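Local structure of zinc transport protein ZntB (Vibrio parahaemolyticus RIMD 2210633, 3CK6) at residues S115-E120 / G144-K148; I149-L153 / R221-I226; T170-I174 / F236-I240. The protein probably acts as a zinc–proton symporter that takes up zinc across the bacterial inner membrane, working as a homopentamer of the CorA metal ion transporter family. The protein carries 1 engineered substitution. All coordinates share one frame. Residue numbers count along the deposited sequence, not the author numbering.

Contact 1: S115-E120 / G144-K148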
loop_
_atom_site.group_PDB
_atom_site.type_symbol
_atom_site.label_atom_id
_atom_site.label_comp_id
_atom_site.label_asym_id
_atom_site.label_seq_id
_atom_site.Cartn_x
_atom_site.Cartn_y
_atom_site.Cartn_z
ATOM N N SER E 115 -31.770 -12.389 9.171
ATOM C CA SER E 115 -30.908 -12.654 8.020
ATOM C C SER E 115 -31.516 -13.831 7.254
ATOM O O SER E 115 -31.818 -14.869 7.850
ATOM C CB SER E 115 -29.499 -12.984 8.530
ATOM O OG SER E 115 -28.802 -13.933 7.705
ATOM N N ARG E 116 -31.691 -13.670 5.944
ATOM C CA ARG E 116 -32.228 -14.733 5.107
ATOM C C ARG E 116 -31.276 -15.943 5.111
ATOM O O ARG E 116 -31.733 -17.069 5.142
ATOM C CB ARG E 116 -32.508 -14.242 3.680
ATOM C CG ARG E 116 -32.960 -15.345 2.728
ATOM C CD ARG E 116 -34.473 -15.379 2.501
ATOM N NE ARG E 116 -35.251 -15.821 3.666
ATOM C CZ ARG E 116 -35.943 -16.964 3.737
ATOM N NH1 ARG E 116 -35.953 -17.820 2.718
ATOM N NH2 ARG E 116 -36.629 -17.254 4.840
ATOM N N ALA E 117 -29.970 -15.688 5.122
ATOM C CA ALA E 117 -28.944 -16.760 5.205
ATOM C C ALA E 117 -29.136 -17.705 6.404
ATOM O O ALA E 117 -29.076 -18.939 6.280
ATOM C CB ALA E 117 -27.567 -16.135 5.264
ATOM N N ILE E 118 -29.347 -17.119 7.580
ATOM C CA ILE E 118 -29.588 -17.907 8.783
ATOM C C ILE E 118 -30.983 -18.582 8.811
ATOM O O ILE E 118 -31.099 -19.717 9.252
ATOM C CB ILE E 118 -29.272 -17.100 10.068
ATOM C CG1 ILE E 118 -27.757 -16.806 10.115
ATOM C CG2 ILE E 118 -29.684 -17.912 11.321
ATOM C CD1 ILE E 118 -27.337 -15.817 11.172
HETATM N N MSE E 119 -32.019 -17.901 8.312
HETATM C CA MSE E 119 -33.324 -18.545 8.097
HETATM C C MSE E 119 -33.224 -19.821 7.276
HETATM O O MSE E 119 -33.851 -20.824 7.610
HETATM C CB MSE E 119 -34.314 -17.603 7.380
HETATM C CG MSE E 119 -34.604 -16.353 8.136
HETATM SE SE MSE E 119 -35.899 -15.285 7.209
HETATM C CE MSE E 119 -35.134 -13.562 7.607
ATOM N N GLU E 120 -32.446 -19.775 6.198
ATOM C CA GLU E 120 -32.288 -20.941 5.310
ATOM C C GLU E 120 -31.604 -22.105 6.041
ATOM O O GLU E 120 -32.002 -23.259 5.881
ATOM C CB GLU E 120 -31.619 -20.541 3.984
ATOM C CG GLU E 120 -32.643 -19.735 3.118
ATOM C CD GLU E 120 -32.103 -19.063 1.848
ATOM O OE1 GLU E 120 -30.941 -19.285 1.434
ATOM O OE2 GLU E 120 -32.889 -18.285 1.250
ATOM N N GLY E 144 -23.411 -18.452 3.481
ATOM C CA GLY E 144 -24.788 -18.004 3.254
ATOM C C GLY E 144 -24.840 -16.489 3.070
ATOM O O GLY E 144 -25.473 -15.996 2.141
ATOM N N LEU E 145 -24.171 -15.767 3.974
ATOM C CA LEU E 145 -24.042 -14.305 3.912
ATOM C C LEU E 145 -23.378 -13.831 2.605
ATOM O O LEU E 145 -23.875 -12.891 1.974
ATOM C CB LEU E 145 -23.307 -13.770 5.147
ATOM C CG LEU E 145 -24.016 -13.860 6.509
ATOM C CD1 LEU E 145 -23.066 -13.473 7.636
ATOM C CD2 LEU E 145 -25.274 -13.011 6.542
ATOM N N ASN E 146 -22.284 -14.494 2.189
ATOM C CA ASN E 146 -21.671 -14.273 0.857
ATOM C C ASN E 146 -22.666 -14.440 -0.286
ATOM O O ASN E 146 -22.785 -13.556 -1.145
ATOM C CB ASN E 146 -20.516 -15.268 0.594
ATOM C CG ASN E 146 -19.244 -14.921 1.340
ATOM O OD1 ASN E 146 -19.095 -13.795 1.828
ATOM N ND2 ASN E 146 -18.292 -15.893 1.412
ATOM N N GLY E 147 -23.333 -15.601 -0.314
ATOM C CA GLY E 147 -24.347 -15.918 -1.323
ATOM C C GLY E 147 -25.398 -14.821 -1.489
ATOM O O GLY E 147 -25.734 -14.430 -2.610
ATOM N N LYS E 148 -25.929 -14.321 -0.380
ATOM C CA LYS E 148 -26.921 -13.230 -0.466
ATOM C C LYS E 148 -26.347 -11.884 -0.920
ATOM O O LYS E 148 -27.040 -11.111 -1.589
ATOM C CB LYS E 148 -27.708 -13.092 0.852
ATOM C CG LYS E 148 -28.411 -14.390 1.298
ATOM C CD LYS E 148 -29.349 -14.924 0.227
ATOM C CE LYS E 148 -30.034 -16.197 0.684
ATOM N NZ LYS E 148 -31.049 -16.682 -0.313
#
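G144 opens the second segment where the backbones of the two segments come nearest, CA of A117 to CA of G144 4.8 Å. A117 CB sits 3.5 Å from G144 C; a CB on G144 would crowd the alanine methyl. The short axes cross at 128°, 8.9 Å apart at their closest. One residue on, L145 CD2 packs 4.1 Å from A117 CB and 3.8 Å from S115 OG, the hydroxyl that N-caps helix 116-126 by accepting from I118 N. N146 faces helix 209-246 instead. K148 stretches across to the first helix, its chain passing A117 (CG to A117 CB 4.4 Å) and R116 (CE to R116 CG 3.7 Å) to reach E120. There K148 NZ forms a hydrogen-bonded salt bridge to E120 OE2 at 2.9 Å, with a weak bond to E120 OE1 at 3.1 Å. Within the first segment, R116 NH1 salt-bridges E120 OE2 at 3.4 Å. One carboxylate thus serves two cations, and this charged network borders the small-residue packing that joins the αβ part of the domain to its long helices.

Contact 2: I149-L153 / R221-I226; sequences IDLYL and RINETI
Build two alpha-helical segments (phi/psi near -60/-45), 149-153 and 221-226, nearly parallel at 18°, their axes 11.1 Å apart at closest approach. Set D150 CA 7.0 Å from I222 CA and L153 CA 7.9 Å from I226 CA. I149, L153, I222 and I226 fill the gap. I222 (m,t) is the bump from the second helix: its CG2 lies 3.8 Å from I149 CG2 and 3.7 Å from L153 CD1, its CG1 3.5 Å from D150 OD1. L153, also m,t, enters the hollow between I222, T225 and I226, with CD2 4.0 Å from I226 CG1 and CD1 4.5 Å from T225 CG2. The parallel pair arises because helix 173-199 brings the chain back between them, in the long-helix part of the CorA-type cytoplasmic domain; its I187 and I183 cover I149 and I226. Beside the apolar groove R221 (t,t,p) lays its guanidinium edge against D150 (chi1 m, -89°) in a two-pronged salt bridge, NH1 to OD2 2.7 Å and NH2 to OD1 2.9 Å. T225 OG1 hydrogen-bonds with R185 NH2 of a neighbouring subunit.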
loop_
_atom_site.group_PDB
_atom_site.type_symbol
_atom_site.label_atom_id
_atom_site.label_comp_id
_atom_site.label_asym_id
_atom_site.label_seq_id
_atom_site.Cartn_x
_atom_site.Cartn_y
_atom_site.Cartn_z
ATOM N N ILE E 149 -25.092 -11.605 -0.563
ATOM C CA ILE E 149 -24.415 -10.402 -1.068
ATOM C C ILE E 149 -24.238 -10.516 -2.588
ATOM O O ILE E 149 -24.537 -9.561 -3.329
ATOM C CB ILE E 149 -23.048 -10.143 -0.380
ATOM C CG1 ILE E 149 -23.252 -9.745 1.093
ATOM C CG2 ILE E 149 -22.299 -9.025 -1.117
ATOM C CD1 ILE E 149 -21.993 -9.828 1.969
ATOM N N ASP E 150 -23.793 -11.687 -3.057
ATOM C CA ASP E 150 -23.721 -11.944 -4.498
ATOM C C ASP E 150 -25.050 -11.661 -5.188
ATOM O O ASP E 150 -25.066 -11.001 -6.214
ATOM C CB ASP E 150 -23.298 -13.390 -4.799
ATOM C CG ASP E 150 -21.786 -13.553 -4.905
ATOM O OD1 ASP E 150 -21.118 -12.605 -5.373
ATOM O OD2 ASP E 150 -21.266 -14.644 -4.532
ATOM N N LEU E 151 -26.155 -12.160 -4.625
ATOM C CA LEU E 151 -27.479 -11.981 -5.232
ATOM C C LEU E 151 -27.825 -10.508 -5.344
ATOM O O LEU E 151 -28.338 -10.075 -6.378
ATOM C CB LEU E 151 -28.593 -12.728 -4.467
ATOM C CG LEU E 151 -28.816 -14.211 -4.805
ATOM C CD1 LEU E 151 -29.533 -14.953 -3.672
ATOM C CD2 LEU E 151 -29.563 -14.417 -6.153
ATOM N N TYR E 152 -27.536 -9.739 -4.292
ATOM C CA TYR E 152 -27.755 -8.295 -4.338
ATOM C C TYR E 152 -26.871 -7.616 -5.389
ATOM O O TYR E 152 -27.343 -6.774 -6.157
ATOM C CB TYR E 152 -27.568 -7.653 -2.961
ATOM C CG TYR E 152 -27.704 -6.147 -2.959
ATOM C CD1 TYR E 152 -28.929 -5.532 -3.219
ATOM C CD2 TYR E 152 -26.605 -5.334 -2.685
ATOM C CE1 TYR E 152 -29.040 -4.144 -3.218
ATOM C CE2 TYR E 152 -26.715 -3.950 -2.673
ATOM C CZ TYR E 152 -27.923 -3.366 -2.938
ATOM O OH TYR E 152 -28.016 -1.988 -2.925
ATOM N N LEU E 153 -25.595 -7.984 -5.418
ATOM C CA LEU E 153 -24.673 -7.428 -6.406
ATOM C C LEU E 153 -25.150 -7.644 -7.838
ATOM O O LEU E 153 -24.927 -6.787 -8.685
ATOM C CB LEU E 153 -23.243 -7.941 -6.218
ATOM C CG LEU E 153 -22.485 -7.275 -5.066
ATOM C CD1 LEU E 153 -21.119 -7.937 -4.835
ATOM C CD2 LEU E 153 -22.364 -5.741 -5.266
ATOM N N ARG E 221 -13.405 -12.338 -4.001
ATOM C CA ARG E 221 -14.085 -12.124 -5.291
ATOM C C ARG E 221 -15.149 -11.023 -5.203
ATOM O O ARG E 221 -15.217 -10.143 -6.080
ATOM C CB ARG E 221 -14.698 -13.418 -5.835
ATOM C CG ARG E 221 -15.632 -13.173 -7.084
ATOM C CD ARG E 221 -16.207 -14.544 -7.572
ATOM N NE ARG E 221 -16.961 -15.212 -6.511
ATOM C CZ ARG E 221 -18.145 -14.813 -6.041
ATOM N NH1 ARG E 221 -18.724 -15.492 -5.060
ATOM N NH2 ARG E 221 -18.754 -13.738 -6.536
ATOM N N ILE E 222 -15.986 -11.075 -4.158
ATOM C CA ILE E 222 -16.989 -10.020 -3.927
ATOM C C ILE E 222 -16.366 -8.621 -3.895
ATOM O O ILE E 222 -16.835 -7.712 -4.623
ATOM C CB ILE E 222 -17.882 -10.326 -2.685
ATOM C CG1 ILE E 222 -18.720 -11.596 -2.958
ATOM C CG2 ILE E 222 -18.726 -9.077 -2.258
ATOM C CD1 ILE E 222 -19.518 -12.118 -1.758
ATOM N N ASN E 223 -15.313 -8.448 -3.093
ATOM C CA ASN E 223 -14.604 -7.162 -2.991
ATOM C C ASN E 223 -14.059 -6.683 -4.334
ATOM O O ASN E 223 -14.202 -5.515 -4.669
ATOM C CB ASN E 223 -13.477 -7.211 -1.947
ATOM C CG ASN E 223 -13.969 -6.902 -0.552
ATOM O OD1 ASN E 223 -14.303 -5.764 -0.244
ATOM N ND2 ASN E 223 -14.050 -7.921 0.298
ATOM N N GLU E 224 -13.468 -7.584 -5.106
ATOM C CA GLU E 224 -12.991 -7.236 -6.445
ATOM C C GLU E 224 -14.102 -6.843 -7.403
ATOM O O GLU E 224 -13.912 -5.963 -8.219
ATOM C CB GLU E 224 -12.148 -8.349 -7.048
ATOM C CG GLU E 224 -10.897 -8.612 -6.200
ATOM C CD GLU E 224 -10.125 -9.865 -6.583
ATOM O OE1 GLU E 224 -10.654 -10.779 -7.285
ATOM O OE2 GLU E 224 -8.954 -9.930 -6.144
ATOM N N THR E 225 -15.243 -7.517 -7.307
ATOM C CA THR E 225 -16.404 -7.215 -8.138
ATOM C C THR E 225 -16.955 -5.820 -7.833
ATOM O O THR E 225 -17.272 -5.050 -8.755
ATOM C CB THR E 225 -17.498 -8.288 -7.975
ATOM O OG1 THR E 225 -17.082 -9.458 -8.670
ATOM C CG2 THR E 225 -18.793 -7.811 -8.631
ATOM N N ILE E 226 -17.068 -5.512 -6.544
ATOM C CA ILE E 226 -17.452 -4.167 -6.089
ATOM C C ILE E 226 -16.545 -3.087 -6.692
ATOM O O ILE E 226 -17.041 -2.088 -7.204
ATOM C CB ILE E 226 -17.489 -4.080 -4.539
ATOM C CG1 ILE E 226 -18.680 -4.883 -4.008
ATOM C CG2 ILE E 226 -17.602 -2.591 -4.056
ATOM C CD1 ILE E 226 -18.776 -4.896 -2.536
#

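Contact 3: T170-I174 / F236-I240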
loop_
_atom_site.group_PDB
_atom_site.type_symbol
_atom_site.label_atom_id
_atom_site.label_comp_id
_atom_site.label_asym_id
_atom_site.label_seq_id
_atom_site.Cartn_x
_atom_site.Cartn_y
_atom_site.Cartn_z
ATOM N N THR E 170 -32.005 5.959 -18.035
ATOM C CA THR E 170 -31.119 4.888 -17.526
ATOM C C THR E 170 -30.046 5.374 -16.528
ATOM O O THR E 170 -29.223 4.581 -16.054
ATOM C CB THR E 170 -30.437 4.075 -18.679
ATOM O OG1 THR E 170 -29.332 4.806 -19.229
ATOM C CG2 THR E 170 -31.434 3.719 -19.785
ATOM N N TYR E 171 -30.074 6.664 -16.199
ATOM C CA TYR E 171 -29.024 7.305 -15.408
ATOM C C TYR E 171 -29.182 7.031 -13.907
ATOM O O TYR E 171 -29.324 7.966 -13.116
ATOM C CB TYR E 171 -29.034 8.823 -15.646
ATOM C CG TYR E 171 -28.487 9.322 -16.978
ATOM C CD1 TYR E 171 -28.325 8.473 -18.078
ATOM C CD2 TYR E 171 -28.166 10.670 -17.140
ATOM C CE1 TYR E 171 -27.830 8.958 -19.304
ATOM C CE2 TYR E 171 -27.678 11.162 -18.344
ATOM C CZ TYR E 171 -27.513 10.306 -19.424
ATOM O OH TYR E 171 -27.029 10.814 -20.610
ATOM N N ASN E 172 -29.140 5.758 -13.514
ATOM C CA ASN E 172 -29.307 5.385 -12.106
ATOM C C ASN E 172 -27.972 5.130 -11.403
ATOM O O ASN E 172 -27.911 4.411 -10.401
ATOM C CB ASN E 172 -30.213 4.157 -11.979
ATOM C CG ASN E 172 -31.538 4.336 -12.681
ATOM O OD1 ASN E 172 -32.293 5.270 -12.395
ATOM N ND2 ASN E 172 -31.827 3.443 -13.616
ATOM N N HIS E 173 -26.916 5.739 -11.936
ATOM C CA HIS E 173 -25.549 5.488 -11.485
ATOM C C HIS E 173 -25.220 6.138 -10.149
ATOM O O HIS E 173 -24.321 5.674 -9.438
ATOM C CB HIS E 173 -24.544 5.935 -12.549
ATOM C CG HIS E 173 -24.767 7.329 -13.043
ATOM N ND1 HIS E 173 -24.124 8.420 -12.500
ATOM C CD2 HIS E 173 -25.565 7.811 -14.023
ATOM C CE1 HIS E 173 -24.511 9.516 -13.131
ATOM N NE2 HIS E 173 -25.386 9.172 -14.057
ATOM N N ILE E 174 -25.936 7.205 -9.806
ATOM C CA ILE E 174 -25.745 7.842 -8.511
ATOM C C ILE E 174 -26.264 6.881 -7.440
ATOM O O ILE E 174 -25.592 6.661 -6.434
ATOM C CB ILE E 174 -26.438 9.224 -8.394
ATOM C CG1 ILE E 174 -25.797 10.277 -9.333
ATOM C CG2 ILE E 174 -26.462 9.700 -6.932
ATOM C CD1 ILE E 174 -24.321 10.652 -9.038
ATOM N N PHE E 236 -19.126 5.545 -16.681
ATOM C CA PHE E 236 -20.395 6.054 -17.186
ATOM C C PHE E 236 -20.548 7.551 -16.903
ATOM O O PHE E 236 -21.136 8.267 -17.704
ATOM C CB PHE E 236 -21.595 5.253 -16.672
ATOM C CG PHE E 236 -22.894 5.609 -17.358
ATOM C CD1 PHE E 236 -23.019 5.503 -18.751
ATOM C CD2 PHE E 236 -23.991 6.063 -16.622
ATOM C CE1 PHE E 236 -24.209 5.848 -19.389
ATOM C CE2 PHE E 236 -25.195 6.402 -17.256
ATOM C CZ PHE E 236 -25.301 6.299 -18.637
ATOM N N GLN E 237 -19.991 8.015 -15.781
ATOM C CA GLN E 237 -19.918 9.451 -15.466
ATOM C C GLN E 237 -19.070 10.226 -16.479
ATOM O O GLN E 237 -19.438 11.343 -16.888
ATOM C CB GLN E 237 -19.424 9.671 -14.034
ATOM C CG GLN E 237 -20.462 9.272 -12.981
ATOM C CD GLN E 237 -19.957 9.374 -11.545
ATOM O OE1 GLN E 237 -20.628 9.950 -10.674
ATOM N NE2 GLN E 237 -18.775 8.817 -11.288
ATOM N N ASP E 238 -17.952 9.631 -16.900
ATOM C CA ASP E 238 -17.138 10.176 -18.000
ATOM C C ASP E 238 -17.888 10.169 -19.333
ATOM O O ASP E 238 -17.750 11.103 -20.120
ATOM C CB ASP E 238 -15.811 9.412 -18.164
ATOM C CG ASP E 238 -14.836 9.654 -17.015
ATOM O OD1 ASP E 238 -13.829 8.915 -16.943
ATOM O OD2 ASP E 238 -15.069 10.555 -16.179
ATOM N N GLU E 239 -18.658 9.109 -19.585
ATOM C CA GLU E 239 -19.494 9.001 -20.790
ATOM C C GLU E 239 -20.487 10.157 -20.912
ATOM O O GLU E 239 -20.570 10.814 -21.961
ATOM C CB GLU E 239 -20.257 7.675 -20.797
ATOM C CG GLU E 239 -19.829 6.705 -21.869
ATOM C CD GLU E 239 -20.812 5.559 -22.051
ATOM O OE1 GLU E 239 -20.856 4.656 -21.185
ATOM O OE2 GLU E 239 -21.530 5.551 -23.072
ATOM N N ILE E 240 -21.231 10.387 -19.831
ATOM C CA ILE E 240 -22.208 11.476 -19.740
ATOM C C ILE E 240 -21.559 12.846 -19.937
ATOM O O ILE E 240 -22.029 13.643 -20.747
ATOM C CB ILE E 240 -22.960 11.438 -18.386
ATOM C CG1 ILE E 240 -23.850 10.200 -18.312
ATOM C CG2 ILE E 240 -23.795 12.731 -18.170
ATOM C CD1 ILE E 240 -24.336 9.873 -16.914
#
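F236, H173 and I240 bury the most surface here, F236 most of all. H173, in the first turn of helix 173-199, brings its CD2 to the edge of the F236 ring, 3.5 Å from F236 CD2, with the ring centroids 5.3 Å apart and the planes at 79°. H173 packs against both F236 and I240: I240 CD1 is only 3.1 Å from H173 NE2, and Q237 CG is 3.8 Å from H173 ND1. Both imidazole nitrogens are buried without a polar partner in the model. One turn beyond F236, I240 also meets Y171, which lies in the turn just before helix 173-199. I240 CD1 makes a CH-pi contact 3.9 Å from the Y171 ring centroid, nearly on the ring normal, and I240 CG1 is 3.8 Å from Y171 CZ. This aromatic cluster fastens the N-terminal end of helix 173-199 to helix 209-246, the long helix that in CorA-family proteins leads on to the membrane. The same tyrosine face receives the edge of F236 in an offset edge-to-face pair, centroids 5.5 Å apart and planes at 85°, with Y171 CE1 3.7 Å from F236 CZ. Y171 is the centre of an inverse gamma turn, closed by N172 N to T170 O at 2.8 Å, and its OH bonds to V165 O. F236 also stacks on F163, and H173 meets the ring of H242 from a neighbouring subunit.

How the contacts relate
From the N terminus the chain first completes its β-sheet, and contact 1 then closes a short, largely helical loop, laying helix 116-126 against helix 134-161. Contact 2 opens just downstream on that same helix, and the two touch where N146 O meets I222 CD1, 3.6 Å apart. The much longer loop of contact 2 runs through helix 173-199 before returning on helix 209-246. Contact 3 starts within that loop but ends beyond it, at 236-240, so contacts 2 and 3 cross, whereas contact 1 precedes both. Together they tie the αβ region to the three long helices and fix helix 209-246 at two levels, with centres about 20 Å apart, contact 2 bordering one neighbouring subunit and contact 3 two.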